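Local coordinates for ferric uptake regulation protein (Pseudomonas aeruginosa, PDB 1MZB) that probably represses iron-uptake genes by binding their operator DNA when its metal sites are loaded, as ferric uptake regulators do, at residues R33-A37 against H78-E82. Numbering follows the deposited sequence.
With ZN (zinc ion), chain C; ZN (zinc ion), chain D.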
loop_
_atom_site.group_PDB
_atom_site.type_symbol
_atom_site.label_atom_id
_atom_site.label_comp_id
_atom_site.label_asym_id
_atom_site.label_seq_id
_atom_site.Cartn_x
_atom_site.Cartn_y
_atom_site.Cartn_z
ATOM N N ARG A 33 3.944 -13.032 3.009
ATOM C CA ARG A 33 3.005 -12.092 2.418
ATOM C C ARG A 33 2.249 -12.740 1.243
ATOM O O ARG A 33 1.070 -12.427 0.995
ATOM C CB ARG A 33 3.758 -10.847 1.931
ATOM C CG ARG A 33 4.846 -10.340 2.888
ATOM C CD ARG A 33 5.230 -8.908 2.542
ATOM N NE ARG A 33 6.392 -8.433 3.293
ATOM C CZ ARG A 33 6.808 -7.167 3.295
ATOM N NH1 ARG A 33 6.149 -6.252 2.587
ATOM N NH2 ARG A 33 7.885 -6.816 3.995
ATOM N N HIS A 34 2.940 -13.651 0.552
ATOM C CA HIS A 34 2.400 -14.353 -0.615
ATOM C C HIS A 34 2.338 -15.865 -0.411
ATOM O O HIS A 34 3.222 -16.621 -0.818
ATOM C CB HIS A 34 3.246 -14.032 -1.844
ATOM C CG HIS A 34 3.463 -12.564 -2.038
ATOM N ND1 HIS A 34 4.582 -11.935 -1.550
ATOM C CD2 HIS A 34 2.628 -11.645 -2.589
ATOM C CE1 HIS A 34 4.411 -10.650 -1.803
ATOM N NE2 HIS A 34 3.241 -10.419 -2.436
ATOM N N MET A 35 1.243 -16.299 0.180
ATOM C CA MET A 35 1.053 -17.689 0.479
ATOM C C MET A 35 0.352 -18.533 -0.582
ATOM O O MET A 35 -0.609 -18.111 -1.218
ATOM C CB MET A 35 0.272 -17.818 1.778
ATOM C CG MET A 35 1.077 -17.420 3.043
ATOM S SD MET A 35 0.123 -17.732 4.528
ATOM C CE MET A 35 -1.268 -16.826 4.173
ATOM N N SER A 36 0.843 -19.752 -0.715
ATOM C CA SER A 36 0.219 -20.737 -1.581
ATOM C C SER A 36 -0.891 -21.412 -0.761
ATOM O O SER A 36 -1.000 -21.218 0.482
ATOM C CB SER A 36 1.235 -21.813 -1.976
ATOM O OG SER A 36 1.498 -22.644 -0.861
ATOM N N ALA A 37 -1.716 -22.211 -1.430
ATOM C CA ALA A 37 -2.770 -22.961 -0.732
ATOM C C ALA A 37 -2.152 -23.888 0.318
ATOM O O ALA A 37 -2.673 -24.036 1.427
ATOM C CB ALA A 37 -3.602 -23.785 -1.742
ATOM N N HIS A 78 3.375 -22.264 -9.170
ATOM C CA HIS A 78 2.389 -22.325 -8.071
ATOM C C HIS A 78 1.635 -21.012 -7.947
ATOM O O HIS A 78 2.136 -19.958 -8.328
ATOM C CB HIS A 78 3.001 -22.728 -6.727
ATOM C CG HIS A 78 3.645 -21.609 -5.982
ATOM N ND1 HIS A 78 4.957 -21.240 -6.148
ATOM C CD2 HIS A 78 3.138 -20.774 -5.035
ATOM C CE1 HIS A 78 5.231 -20.222 -5.308
ATOM N NE2 HIS A 78 4.159 -19.886 -4.608
ATOM N N ALA A 79 0.406 -21.103 -7.441
ATOM C CA ALA A 79 -0.439 -19.928 -7.291
ATOM C C ALA A 79 -0.212 -19.332 -5.910
ATOM O O ALA A 79 -0.078 -20.077 -4.957
ATOM C CB ALA A 79 -1.880 -20.327 -7.408
ATOM N N VAL A 80 -0.167 -18.003 -5.837
ATOM C CA VAL A 80 -0.004 -17.298 -4.586
ATOM C C VAL A 80 -1.318 -16.569 -4.357
ATOM O O VAL A 80 -1.864 -16.044 -5.308
ATOM C CB VAL A 80 1.113 -16.257 -4.718
ATOM C CG1 VAL A 80 0.927 -15.122 -3.735
ATOM C CG2 VAL A 80 2.449 -16.962 -4.502
ATOM N N PHE A 81 -1.808 -16.513 -3.110
ATOM C CA PHE A 81 -3.063 -15.809 -2.853
ATOM C C PHE A 81 -2.749 -14.733 -1.831
ATOM O O PHE A 81 -2.090 -15.021 -0.843
ATOM C CB PHE A 81 -4.103 -16.763 -2.270
ATOM C CG PHE A 81 -4.551 -17.836 -3.226
ATOM C CD1 PHE A 81 -3.851 -19.036 -3.339
ATOM C CD2 PHE A 81 -5.698 -17.658 -4.006
ATOM C CE1 PHE A 81 -4.304 -20.068 -4.229
ATOM C CE2 PHE A 81 -6.152 -18.664 -4.884
ATOM C CZ PHE A 81 -5.458 -19.873 -4.994
ATOM N N GLU A 82 -3.175 -13.506 -2.070
ATOM C CA GLU A 82 -2.899 -12.449 -1.093
ATOM C C GLU A 82 -4.126 -11.574 -0.999
ATOM O O GLU A 82 -4.918 -11.529 -1.913
ATOM C CB GLU A 82 -1.674 -11.620 -1.492
ATOM C CG GLU A 82 -1.739 -10.991 -2.896
ATOM C CD GLU A 82 -0.398 -10.364 -3.330
ATOM O OE1 GLU A 82 0.021 -9.350 -2.745
ATOM O OE2 GLU A 82 0.231 -10.897 -4.264
HETATM ZN ZN ZN C . 1.998 -9.001 -3.105
HETATM ZN ZN ZN D . 6.604 -22.243 -7.009
HETATM O O HOH W 1 4.516 -18.475 -2.407
HETATM O O HOH W 2 -1.422 -22.395 -4.271
#
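A zinc site that ties a winged-helix domain to the domain beyond it draws its first two ligands, H34 and E82, from this contact, and shows how a metal can join segments distant in sequence. H34 NE2 and E82 OE1 each hold the zinc ion at 2.0 Å, while H91 and E102 complete the site. The two side chains lie alongside each other, with imidazole and carboxylate planes 73° apart. E82 uses one oxygen for the metal; OE2 stands 2.8 Å from the zinc ion. This second oxygen lies in plane at the edge of the H34 ring, 3.0 Å from CD2, and accepts a weak hydrogen bond from H72 ND1. CG of H34 sits anti to its own carbonyl carbon (chi1 -51°), which brings the ring toward the strand and the metal.

Farther from the zinc ion, the backbones meet through one direct hydrogen bond, F81 N to M35 O, 2.8 Å long and fairly straight at 165°. Two waters extend the seam. One donates a hydrogen bond to H34 O and accepts one from H78 NE2; since H78 ND1 binds a second zinc ion at 2.1 Å, together with D75, the water links the loop to a ligand of that metal. The other bridges A37 N and A79 O, at the start of helix 37-46, where S36 OG caps D39 N. Loop and wing strand thus share a hydrophobic base, F81 and A37 packing on Y57 and L60 of helix 53-66, and, at the other end, two ligands of the interdomain zinc site characteristic of the Fur family.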